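Local coordinates for protein ketosynthase (Streptomyces sp. MSC090213JE08, PDB 6KXD) that probably serves as the chain length factor subunit that pairs with a ketosynthase in the type II polyketide synthase of ishigamide biosynthesis, at residues A46-K51 / E323-T328; C65-F70 / L229-G234. One frame throughout, in Å; residues are numbered along the deposited sequence.

Contact 1: residues A46-K51 / E323-T328; sequences AKTAVK and ELLGDT
In Thr-48, chi1 of 70° sets OG1 between the backbone N and the carbonyl carbon, facing the backbone of Leu-324, and leaves CG2 anti to the carbonyl carbon, within reach of Leu-325. In Leu-324, CG likewise stands anti to its own carbonyl carbon (chi1 -69°), which puts CG near Ala-46 O; from there CD2 meets Lys-47 CG at 4.2 Å. The hydroxyl of Thr-48 donates from OG1 to the carbonyl O of Leu-324 at 2.8 Å, in the carbonyl plane and on a lone pair, with a C=O...donor angle of 142°. The same oxygen takes a second bond from a water at 2.7 Å, and that water accepts from the backbone N of Thr-48 at 3.0 Å. One residue therefore grips a single carbonyl twice, directly and through the water. Around this polar centre the packing is light. Leu-324 CB lies 3.5 Å from Ala-46 O. Thr-48 CG2 touches Leu-325 CD2 at 3.9 Å, the two side chains meeting at an angle. Ala-46 O is also hydrogen-bonded to the hydroxyl of Tyr-31. The contact joins the link between helix 35-44 and strand 50-51 to the end of a 3-10 turn ahead of helix 332-344. Leu-325 packs on Phe-335 of that helix, and on the other side of the contact Ala-49 touches strand 63-65.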
loop_
_atom_site.group_PDB
_atom_site.type_symbol
_atom_site.label_atom_id
_atom_site.label_comp_id
_atom_site.label_asym_id
_atom_site.label_seq_id
_atom_site.Cartn_x
_atom_site.Cartn_y
_atom_site.Cartn_z
ATOM N N ALA B 46 6.726 -31.659 -0.003
ATOM C CA ALA B 46 5.777 -32.206 -0.949
ATOM C C ALA B 46 5.680 -31.296 -2.177
ATOM O O ALA B 46 5.879 -30.087 -2.077
ATOM C CB ALA B 46 4.430 -32.383 -0.289
ATOM N N LYS B 47 5.337 -31.891 -3.334
ATOM C CA LYS B 47 5.041 -31.170 -4.571
ATOM C C LYS B 47 3.572 -30.741 -4.540
ATOM O O LYS B 47 2.812 -31.324 -3.817
ATOM C CB LYS B 47 5.296 -32.047 -5.799
ATOM C CG LYS B 47 6.705 -32.605 -5.867
ATOM C CD LYS B 47 7.207 -32.836 -7.275
ATOM C CE LYS B 47 8.357 -33.822 -7.326
ATOM N NZ LYS B 47 9.565 -33.204 -7.912
ATOM N N THR B 48 3.204 -29.729 -5.335
ATOM C CA THR B 48 1.861 -29.134 -5.278
ATOM C C THR B 48 1.284 -28.864 -6.671
ATOM O O THR B 48 0.096 -28.575 -6.797
ATOM C CB THR B 48 1.863 -27.862 -4.416
ATOM O OG1 THR B 48 2.570 -26.811 -5.076
ATOM C CG2 THR B 48 2.469 -28.102 -3.055
ATOM N N ALA B 49 2.120 -28.969 -7.703
ATOM C CA ALA B 49 1.726 -28.676 -9.041
ATOM C C ALA B 49 0.599 -29.642 -9.421
ATOM O O ALA B 49 0.649 -30.800 -9.097
ATOM C CB ALA B 49 2.906 -28.774 -9.983
ATOM N N VAL B 50 -0.458 -29.093 -10.009
ATOM C CA VAL B 50 -1.545 -29.863 -10.591
ATOM C C VAL B 50 -1.820 -29.239 -11.949
ATOM O O VAL B 50 -1.314 -28.149 -12.253
ATOM C CB VAL B 50 -2.821 -29.859 -9.721
ATOM C CG1 VAL B 50 -2.584 -30.513 -8.365
ATOM C CG2 VAL B 50 -3.390 -28.443 -9.573
ATOM N N LYS B 51 -2.608 -29.963 -12.740
ATOM C CA LYS B 51 -3.116 -29.516 -13.993
ATOM C C LYS B 51 -4.224 -28.518 -13.701
ATOM O O LYS B 51 -5.049 -28.751 -12.821
ATOM C CB LYS B 51 -3.614 -30.718 -14.799
ATOM C CG LYS B 51 -2.488 -31.583 -15.345
ATOM C CD LYS B 51 -1.624 -30.861 -16.352
ATOM C CE LYS B 51 -0.565 -31.738 -16.981
ATOM N NZ LYS B 51 0.738 -31.042 -17.048
ATOM N N GLU B 323 10.371 -23.383 -4.315
ATOM C CA GLU B 323 9.982 -23.806 -5.697
ATOM C C GLU B 323 8.869 -24.860 -5.693
ATOM O O GLU B 323 8.133 -24.936 -6.617
ATOM C CB GLU B 323 11.165 -24.413 -6.458
ATOM C CG GLU B 323 11.986 -23.387 -7.190
ATOM C CD GLU B 323 13.288 -23.938 -7.741
ATOM O OE1 GLU B 323 14.095 -23.125 -8.237
ATOM O OE2 GLU B 323 13.493 -25.171 -7.656
ATOM N N LEU B 324 8.720 -25.644 -4.629
ATOM C CA LEU B 324 7.707 -26.677 -4.592
ATOM C C LEU B 324 6.288 -26.072 -4.643
ATOM O O LEU B 324 5.347 -26.782 -4.976
ATOM C CB LEU B 324 7.890 -27.474 -3.301
ATOM C CG LEU B 324 9.155 -28.334 -3.228
ATOM C CD1 LEU B 324 9.447 -28.734 -1.786
ATOM C CD2 LEU B 324 9.011 -29.579 -4.092
ATOM N N LEU B 325 6.153 -24.792 -4.273
ATOM C CA LEU B 325 4.848 -24.061 -4.271
ATOM C C LEU B 325 4.609 -23.256 -5.548
ATOM O O LEU B 325 3.567 -22.579 -5.669
ATOM C CB LEU B 325 4.818 -23.109 -3.084
ATOM C CG LEU B 325 4.939 -23.754 -1.711
ATOM C CD1 LEU B 325 4.793 -22.685 -0.634
ATOM C CD2 LEU B 325 3.920 -24.857 -1.542
ATOM N N GLY B 326 5.528 -23.294 -6.501
ATOM C CA GLY B 326 5.519 -22.365 -7.571
ATOM C C GLY B 326 5.908 -20.983 -7.092
ATOM O O GLY B 326 6.275 -20.786 -5.920
ATOM N N ASP B 327 5.843 -20.034 -8.019
ATOM C CA ASP B 327 6.070 -18.652 -7.746
ATOM C C ASP B 327 4.786 -18.136 -7.113
ATOM O O ASP B 327 3.793 -18.011 -7.831
ATOM C CB ASP B 327 6.429 -17.856 -9.005
ATOM C CG ASP B 327 6.718 -16.384 -8.747
ATOM O OD1 ASP B 327 6.678 -15.963 -7.571
ATOM O OD2 ASP B 327 6.998 -15.666 -9.704
ATOM N N THR B 328 4.787 -17.967 -5.780
ATOM C CA THR B 328 3.549 -17.580 -5.090
ATOM C C THR B 328 3.431 -16.062 -4.987
ATOM O O THR B 328 2.536 -15.536 -4.303
ATOM C CB THR B 328 3.470 -18.231 -3.706
ATOM O OG1 THR B 328 4.604 -17.820 -2.919
ATOM C CG2 THR B 328 3.425 -19.733 -3.822
HETATM O O HOH W 1 5.188 -28.437 -7.107
#

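Contact 2: residues C65-F70 / L229-G234; sequences CTVPGF and LGEGCG
Two hydrogen bonds of 2.8 Å carry this contact, from Val-67 N to Glu-231 OE2 and from Cys-65 N to Leu-229 O. The first is nearly straight, 171° at the hydrogen, and uses the anti lone pair of OE2, the one turned away from the other carboxylate oxygen. Chi1 of 62° sets Glu-231 CG between its backbone N and carbonyl carbon, and the chain beyond runs extended to bring the carboxylate to Val-67 N. Both oxygens of this buried carboxylate have further partners: OE2 forms a salt bridge with Arg-86, and OE1 accepts from the backbone N of Phe-208. Held at both oxygens, the group has little scope to rotate, and the arginine would be expected to stabilise its negative charge. The Cys-65 bond is almost as straight (166°), its donor tilted from the plane of the Leu-229 carbonyl. Further along, Cys-65 O makes a CA-H...O contact with Gly-230 CA at 3.1 Å. Beyond the polar atoms, Val-67 CG2 sits 3.5 Å from Glu-231 OE2, its side chain at about a right angle to the glutamate, and Thr-66 CB comes equally near the same oxygen. Cys-65 CB lies 3.6 Å from Leu-229 O. Val-67 also packs on Leu-90 and Val-28. The Gly-Glu-Gly-Cys-Gly run of 230-234 resembles the glycine-rich Gly-Glu-Gly-Ala-Gly motif of ketosynthases with the thiolase fold, here at the start of strand 229-240.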
loop_
_atom_site.group_PDB
_atom_site.type_symbol
_atom_site.label_atom_id
_atom_site.label_comp_id
_atom_site.label_asym_id
_atom_site.label_seq_id
_atom_site.Cartn_x
_atom_site.Cartn_y
_atom_site.Cartn_z
ATOM N N CYS B 65 0.027 -24.333 -9.194
ATOM C CA CYS B 65 0.022 -24.665 -7.816
ATOM C C CYS B 65 -1.101 -23.882 -7.140
ATOM O O CYS B 65 -0.868 -22.867 -6.465
ATOM C CB CYS B 65 1.368 -24.390 -7.161
ATOM S SG CYS B 65 2.736 -25.261 -7.968
ATOM N N THR B 66 -2.325 -24.358 -7.362
ATOM C CA THR B 66 -3.490 -23.769 -6.756
ATOM C C THR B 66 -3.675 -24.399 -5.374
ATOM O O THR B 66 -3.134 -25.481 -5.053
ATOM C CB THR B 66 -4.747 -23.982 -7.621
ATOM O OG1 THR B 66 -4.670 -25.328 -8.068
ATOM C CG2 THR B 66 -4.864 -23.047 -8.805
ATOM N N VAL B 67 -4.486 -23.724 -4.567
ATOM C CA VAL B 67 -4.928 -24.261 -3.305
ATOM C C VAL B 67 -5.902 -25.399 -3.614
ATOM O O VAL B 67 -6.932 -25.143 -4.185
ATOM C CB VAL B 67 -5.612 -23.201 -2.425
ATOM C CG1 VAL B 67 -5.991 -23.774 -1.094
ATOM C CG2 VAL B 67 -4.728 -21.995 -2.202
ATOM N N PRO B 68 -5.607 -26.652 -3.241
ATOM C CA PRO B 68 -6.500 -27.770 -3.546
ATOM C C PRO B 68 -7.754 -27.679 -2.660
ATOM O O PRO B 68 -7.653 -27.330 -1.468
ATOM C CB PRO B 68 -5.660 -28.980 -3.169
ATOM C CG PRO B 68 -4.853 -28.477 -1.991
ATOM C CD PRO B 68 -4.465 -27.061 -2.405
ATOM N N GLY B 69 -8.909 -27.958 -3.256
ATOM C CA GLY B 69 -10.158 -28.076 -2.511
ATOM C C GLY B 69 -10.645 -26.722 -2.017
ATOM O O GLY B 69 -11.278 -26.635 -0.975
ATOM N N PHE B 70 -10.308 -25.652 -2.742
ATOM C CA PHE B 70 -10.639 -24.319 -2.258
ATOM C C PHE B 70 -11.851 -23.780 -3.006
ATOM O O PHE B 70 -11.744 -23.479 -4.159
ATOM C CB PHE B 70 -9.498 -23.316 -2.426
ATOM C CG PHE B 70 -9.772 -22.022 -1.706
ATOM C CD1 PHE B 70 -9.620 -21.937 -0.334
ATOM C CD2 PHE B 70 -10.210 -20.901 -2.383
ATOM C CE1 PHE B 70 -9.870 -20.754 0.344
ATOM C CE2 PHE B 70 -10.484 -19.721 -1.703
ATOM C CZ PHE B 70 -10.318 -19.650 -0.340
ATOM N N LEU B 229 3.151 -21.096 -11.356
ATOM C CA LEU B 229 2.586 -20.067 -10.467
ATOM C C LEU B 229 1.803 -20.763 -9.358
ATOM O O LEU B 229 1.085 -21.719 -9.596
ATOM C CB LEU B 229 1.674 -19.140 -11.269
ATOM C CG LEU B 229 2.397 -18.249 -12.277
ATOM C CD1 LEU B 229 1.409 -17.492 -13.144
ATOM C CD2 LEU B 229 3.334 -17.281 -11.551
ATOM N N GLY B 230 1.917 -20.186 -8.170
ATOM C CA GLY B 230 1.186 -20.640 -7.007
ATOM C C GLY B 230 0.369 -19.502 -6.446
ATOM O O GLY B 230 0.291 -18.385 -6.998
ATOM N N GLU B 231 -0.293 -19.794 -5.342
ATOM C CA GLU B 231 -1.140 -18.810 -4.774
ATOM C C GLU B 231 -1.297 -19.112 -3.291
ATOM O O GLU B 231 -1.059 -20.236 -2.820
ATOM C CB GLU B 231 -2.505 -18.819 -5.463
ATOM C CG GLU B 231 -3.222 -20.135 -5.289
ATOM C CD GLU B 231 -4.713 -20.143 -5.622
ATOM O OE1 GLU B 231 -5.254 -19.073 -5.899
ATOM O OE2 GLU B 231 -5.320 -21.233 -5.606
ATOM N N GLY B 232 -1.885 -18.149 -2.609
ATOM C CA GLY B 232 -2.406 -18.371 -1.357
ATOM C C GLY B 232 -2.182 -17.184 -0.453
ATOM O O GLY B 232 -1.957 -16.057 -0.894
ATOM N N CYS B 233 -2.220 -17.447 0.847
ATOM C CA CYS B 233 -2.038 -16.406 1.836
ATOM C C CYS B 233 -1.375 -16.993 3.079
ATOM O O CYS B 233 -1.751 -18.046 3.562
ATOM C CB CYS B 233 -3.372 -15.784 2.244
ATOM S SG CYS B 233 -3.297 -14.575 3.597
ATOM N N GLY B 234 -0.387 -16.277 3.598
ATOM C CA GLY B 234 0.196 -16.555 4.875
ATOM C C GLY B 234 0.018 -15.370 5.769
ATOM O O GLY B 234 0.174 -14.222 5.291
#

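How the contacts relate
Contacts 1 and 2 are neighbours, their centres about 9 Å apart, and Cys-65 belongs to contact 2 but touches both segments of contact 1. Its SG lies 3.3 Å from Thr-48 OG1, and its CB 3.2 Å from Leu-325 O. A probable backbone hydrogen bond of 2.9 Å from Gly-230 N to Asp-327 O ties the 323-328 loop to the start of strand 229-240. Val-50 CG2 packs 3.7 Å from Thr-66 OG1. Along the sequence, both segments of contact 2 fall between those of contact 1, yet here all four converge. Asp-327 also forms a salt bridge with Arg-178.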